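Local structure of sugar isomerase (Sinorhizobium meliloti, 3QC0) at residues A[18-23]-A[51-56]; A[24-29]-A[262-267]. The protein binds a zinc ion and probably interconverts sugars or related substrates in a xylose isomerase-like TIM barrel. All coordinates share one frame; numbering follows the deposited sequence. Where two conformers were deposited one is given.

Contact 1: A[18-23]-A[51-56]; sequences CGFAEA and GRIVRA
F20 meets I53 and V54 with the outer edge of its ring, and this hydrophobic meeting carries most of the contact between 18-23 and 51-56. The ring reaches that far because CG lies anti to the backbone N (chi1 -176°), and the second torsion of -86° sets its plane nearly square to the CA-CB-CG plane. Two methyls of the opposite helix then sit at the ring's rim near its plane, not over a face: CE1 of F20 is 4.1 Å from CG2 of I53, and CZ of F20 is 4.2 Å from CG2 of V54. The approaches differ, since F20 and I53 run past each other in opposite senses whereas F20 and V54 cross at roughly a right angle. Both arms of I53 take part. With CG1 beside its backbone N (chi1 -67°) and the chain extended beyond it, CD1 comes to 4.2 Å from CD1 of F20 and also to 4.2 Å from CB of A21, on the more exposed flank. Replacing F20 with an alanine would probably open a gap beside I53 and V54, leaving their CG2 methyls without the ring edge they pack on. The 152 Å² buried in all describes light apolar packing, with the backbones 7.7 Å apart between CA of A21 and CA of I53. G19 holds the N-cap position of helix 20-29, so the contact uses that helix's first turn against the middle of helix 47-57. I45 of helix 39-45 touches F20, A21 and I53 alike, while L11 and P37, from loops, also pack on the ring.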
loop_
_atom_site.group_PDB
_atom_site.type_symbol
_atom_site.label_atom_id
_atom_site.label_comp_id
_atom_site.label_asym_id
_atom_site.label_seq_id
_atom_site.Cartn_x
_atom_site.Cartn_y
_atom_site.Cartn_z
ATOM N N CYS A 18 -5.871 6.045 28.697
ATOM C CA CYS A 18 -6.705 7.167 29.065
ATOM C C CYS A 18 -8.027 7.163 28.361
ATOM O O CYS A 18 -8.073 7.004 27.139
ATOM C CB CYS A 18 -6.034 8.511 28.751
ATOM S SG CYS A 18 -4.416 8.783 29.471
ATOM N N GLY A 19 -9.089 7.410 29.117
ATOM C CA GLY A 19 -10.338 7.815 28.517
ATOM C C GLY A 19 -10.278 9.295 28.200
ATOM O O GLY A 19 -9.257 9.947 28.393
ATOM N N PHE A 20 -11.399 9.845 27.746
ATOM C CA PHE A 20 -11.420 11.215 27.212
ATOM C C PHE A 20 -10.959 12.292 28.196
ATOM O O PHE A 20 -10.137 13.141 27.866
ATOM C CB PHE A 20 -12.853 11.541 26.721
ATOM C CG PHE A 20 -12.989 12.880 26.059
ATOM C CD1 PHE A 20 -13.224 14.024 26.780
ATOM C CD2 PHE A 20 -12.962 12.981 24.662
ATOM C CE1 PHE A 20 -13.345 15.250 26.151
ATOM C CE2 PHE A 20 -13.069 14.182 24.035
ATOM C CZ PHE A 20 -13.312 15.343 24.759
ATOM N N ALA A 21 -11.519 12.305 29.421
ATOM C CA ALA A 21 -11.168 13.342 30.354
ATOM C C ALA A 21 -9.709 13.330 30.780
ATOM O O ALA A 21 -9.085 14.398 30.869
ATOM C CB ALA A 21 -12.053 13.226 31.607
ATOM N N GLU A 22 -9.178 12.133 31.040
ATOM C CA GLU A 22 -7.773 12.015 31.443
ATOM C C GLU A 22 -6.846 12.374 30.294
ATOM O O GLU A 22 -5.825 13.015 30.493
ATOM C CB GLU A 22 -7.419 10.617 31.927
ATOM C CG GLU A 22 -6.046 10.641 32.660
ATOM C CD GLU A 22 -5.489 9.278 32.953
ATOM O OE1 GLU A 22 -6.259 8.284 32.920
ATOM O OE2 GLU A 22 -4.268 9.212 33.217
ATOM N N ALA A 23 -7.207 11.943 29.086
ATOM C CA ALA A 23 -6.424 12.298 27.912
ATOM C C ALA A 23 -6.351 13.814 27.763
ATOM O O ALA A 23 -5.304 14.384 27.552
ATOM C CB ALA A 23 -7.023 11.655 26.659
ATOM N N GLY A 51 -18.434 17.836 25.228
ATOM C CA GLY A 51 -18.499 19.215 24.721
ATOM C C GLY A 51 -18.304 20.257 25.829
ATOM O O GLY A 51 -17.741 21.329 25.600
ATOM N N ARG A 52 -18.772 19.948 27.033
ATOM C CA ARG A 52 -18.548 20.859 28.162
ATOM C C ARG A 52 -17.048 21.016 28.431
ATOM O O ARG A 52 -16.561 22.145 28.579
ATOM C CB ARG A 52 -19.261 20.352 29.403
ATOM C CG ARG A 52 -19.160 21.338 30.586
ATOM C CD ARG A 52 -19.474 20.682 31.941
ATOM N NE ARG A 52 -18.449 19.728 32.377
ATOM C CZ ARG A 52 -17.225 20.047 32.809
ATOM N NH1 ARG A 52 -16.828 21.316 32.881
ATOM N NH2 ARG A 52 -16.384 19.085 33.168
ATOM N N ILE A 53 -16.321 19.887 28.456
ATOM C CA ILE A 53 -14.863 19.890 28.637
ATOM C C ILE A 53 -14.190 20.657 27.513
ATOM O O ILE A 53 -13.314 21.483 27.733
ATOM C CB ILE A 53 -14.293 18.461 28.702
ATOM C CG1 ILE A 53 -14.776 17.756 29.969
ATOM C CG2 ILE A 53 -12.747 18.468 28.587
ATOM C CD1 ILE A 53 -14.499 16.265 30.034
ATOM N N VAL A 54 -14.599 20.376 26.271
ATOM C CA VAL A 54 -14.063 21.140 25.158
ATOM C C VAL A 54 -14.241 22.657 25.308
ATOM O O VAL A 54 -13.290 23.421 25.138
ATOM C CB VAL A 54 -14.685 20.648 23.807
ATOM C CG1 VAL A 54 -14.391 21.626 22.684
ATOM C CG2 VAL A 54 -14.186 19.218 23.532
ATOM N N ARG A 55 -15.461 23.087 25.630
ATOM C CA ARG A 55 -15.744 24.517 25.704
ATOM C C ARG A 55 -15.076 25.145 26.950
ATOM O O ARG A 55 -14.556 26.225 26.851
ATOM C CB ARG A 55 -17.259 24.804 25.660
ATOM C CG ARG A 55 -17.872 24.576 24.239
ATOM C CD ARG A 55 -19.359 24.910 24.176
ATOM N NE ARG A 55 -20.117 24.121 25.144
ATOM C CZ ARG A 55 -20.638 22.908 24.931
ATOM N NH1 ARG A 55 -20.510 22.281 23.756
ATOM N NH2 ARG A 55 -21.288 22.307 25.928
ATOM N N ALA A 56 -15.033 24.411 28.058
ATOM C CA ALA A 56 -14.428 24.931 29.319
ATOM C C ALA A 56 -12.934 25.180 29.187
ATOM O O ALA A 56 -12.383 26.127 29.746
ATOM C CB ALA A 56 -14.698 23.970 30.473
#

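Contact 2: A[24-29]-A[262-267]; sequences VDICLK and EVIATC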
loop_
_atom_site.group_PDB
_atom_site.type_symbol
_atom_site.label_atom_id
_atom_site.label_comp_id
_atom_site.label_asym_id
_atom_site.label_seq_id
_atom_site.Cartn_x
_atom_site.Cartn_y
_atom_site.Cartn_z
ATOM N N VAL A 24 -7.475 14.491 27.920
ATOM C CA VAL A 24 -7.470 15.940 27.821
ATOM C C VAL A 24 -6.582 16.560 28.920
ATOM O O VAL A 24 -5.818 17.484 28.658
ATOM C CB VAL A 24 -8.913 16.505 27.898
ATOM C CG1 VAL A 24 -8.878 18.014 28.149
ATOM C CG2 VAL A 24 -9.689 16.141 26.591
ATOM N N ASP A 25 -6.721 16.045 30.144
ATOM C CA ASP A 25 -5.946 16.525 31.297
ATOM C C ASP A 25 -4.439 16.454 31.008
ATOM O O ASP A 25 -3.722 17.465 31.147
ATOM C CB ASP A 25 -6.307 15.683 32.530
ATOM C CG ASP A 25 -5.750 16.252 33.865
ATOM O OD1 ASP A 25 -5.244 17.414 33.944
ATOM O OD2 ASP A 25 -5.808 15.480 34.849
ATOM N N ILE A 26 -3.971 15.287 30.558
ATOM C CA ILE A 26 -2.523 15.142 30.285
ATOM C C ILE A 26 -2.085 16.033 29.135
ATOM O O ILE A 26 -1.027 16.615 29.184
ATOM C CB ILE A 26 -2.107 13.748 29.968
ATOM C CG1 ILE A 26 -2.373 12.829 31.123
ATOM C CG2 ILE A 26 -0.583 13.702 29.626
ATOM C CD1 ILE A 26 -2.121 11.426 30.775
ATOM N N CYS A 27 -2.898 16.125 28.086
ATOM C CA CYS A 27 -2.573 17.035 26.999
ATOM C C CYS A 27 -2.448 18.497 27.490
ATOM O O CYS A 27 -1.512 19.206 27.137
ATOM C CB CYS A 27 -3.591 16.867 25.844
ATOM S SG CYS A 27 -3.536 15.206 24.966
ATOM N N LEU A 28 -3.370 18.947 28.345
ATOM C CA LEU A 28 -3.304 20.314 28.884
ATOM C C LEU A 28 -2.101 20.524 29.834
ATOM O O LEU A 28 -1.479 21.599 29.805
ATOM C CB LEU A 28 -4.602 20.667 29.617
ATOM C CG LEU A 28 -5.838 20.887 28.742
ATOM C CD1 LEU A 28 -7.097 21.013 29.641
ATOM C CD2 LEU A 28 -5.681 22.108 27.829
ATOM N N LYS A 29 -1.771 19.485 30.609
ATOM C CA LYS A 29 -0.556 19.482 31.474
ATOM C C LYS A 29 0.719 19.723 30.640
ATOM O O LYS A 29 1.715 20.227 31.155
ATOM C CB LYS A 29 -0.391 18.138 32.236
ATOM C CG LYS A 29 -1.365 17.841 33.439
ATOM C CD LYS A 29 -1.166 16.378 33.987
ATOM C CE LYS A 29 -1.862 16.142 35.332
ATOM N NZ LYS A 29 -1.840 14.744 35.908
ATOM N N GLU A 262 4.591 10.031 29.646
ATOM C CA GLU A 262 5.809 9.873 28.867
ATOM C C GLU A 262 5.494 9.920 27.368
ATOM O O GLU A 262 6.254 10.509 26.584
ATOM C CB GLU A 262 6.495 8.566 29.201
ATOM C CG GLU A 262 7.917 8.532 28.643
ATOM C CD GLU A 262 8.485 7.148 28.543
ATOM O OE1 GLU A 262 7.785 6.163 28.907
ATOM O OE2 GLU A 262 9.646 7.045 28.076
ATOM N N VAL A 263 4.377 9.314 26.973
ATOM C CA VAL A 263 4.042 9.301 25.523
ATOM C C VAL A 263 3.873 10.731 25.031
ATOM O O VAL A 263 4.468 11.124 24.039
ATOM C CB VAL A 263 2.781 8.514 25.241
ATOM C CG1 VAL A 263 2.445 8.552 23.731
ATOM C CG2 VAL A 263 2.919 7.073 25.711
ATOM N N ILE A 264 3.093 11.538 25.761
ATOM C CA ILE A 264 2.804 12.899 25.312
ATOM C C ILE A 264 4.042 13.805 25.394
ATOM O O ILE A 264 4.290 14.634 24.495
ATOM C CB ILE A 264 1.625 13.532 26.079
ATOM C CG1 ILE A 264 0.358 12.709 25.894
ATOM C CG2 ILE A 264 1.423 14.965 25.628
ATOM C CD1 ILE A 264 -0.079 12.501 24.422
ATOM N N ALA A 265 4.834 13.634 26.453
ATOM C CA ALA A 265 6.131 14.292 26.524
ATOM C C ALA A 265 6.989 13.988 25.302
ATOM O O ALA A 265 7.597 14.917 24.726
ATOM C CB ALA A 265 6.889 13.879 27.823
ATOM N N THR A 266 7.024 12.708 24.901
ATOM C CA THR A 266 7.829 12.287 23.740
ATOM C C THR A 266 7.214 12.880 22.474
ATOM O O THR A 266 7.963 13.388 21.625
ATOM C CB THR A 266 7.937 10.757 23.673
ATOM O OG1 THR A 266 8.467 10.262 24.935
ATOM C CG2 THR A 266 8.795 10.278 22.476
ATOM N N CYS A 267 5.880 12.883 22.340
ATOM C CA CYS A 267 5.273 13.557 21.181
ATOM C C CYS A 267 5.701 15.001 21.088
ATOM O O CYS A 267 5.977 15.480 20.020
ATOM C CB CYS A 267 3.742 13.526 21.142
ATOM S SG CYS A 267 3.012 11.924 21.080
#
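I26 and I264 share the same first torsion, chi1 -62° and -60°, which places CG1 of each beside its backbone N and CG2 anti to it. They part at the second torsion: I26 continues extended, whereas I264 folds back at chi2 -57°. As a result the side of the I264 chain, not its end, faces I26, and CG2 of I26 rests 4.0 Å from CG1 of I264 and 4.2 Å from CB of I264. The two side chains meet at a slant. The folded CD1 of I264 lies 4.4 Å from SG of C27, which follows I26 in helix 20-29, but this looser approach holds for one of two deposited conformers of C27 and is tentative. I264 may thus serve two neighbours with different atoms, and all three residues are buried. The backbones come to 7.0 Å between CA of C27 and CA of I264, and 118 Å² is buried. Within 262-267, OG1 of T266 donates to O of E262 at 2.8 Å, from the face of the carbonyl opposite to that approached by N of T266, so one acceptor serves a side-chain and a main-chain donor. I9 of strand 7-10 touches both C27 and I264 from the barrel side. This is the closure of a TIM barrel in its outer layer of helices: the helix after the first strand packs against the helix after the eighth, over the first strand between them.

How the contacts relate
Helix 20-29 takes part in both contacts: its first turn meets helix 47-57 in contact 1, and its later residues meet helix 260-274 in contact 2. The contact centres are 13 Å apart and join directly, through CD1 of I26 at 3.7 Å from SG of C18 and through CG1 of V24 at 3.9 Å from CG2 of I53. Their spans in sequence differ greatly, 28 residues against 233, so one is local and the other brings the two ends of the fold together. Contact 1 lies away from the zinc site; in contact 2 the side chain of I264 is about 11 Å from that of the zinc ligand E248.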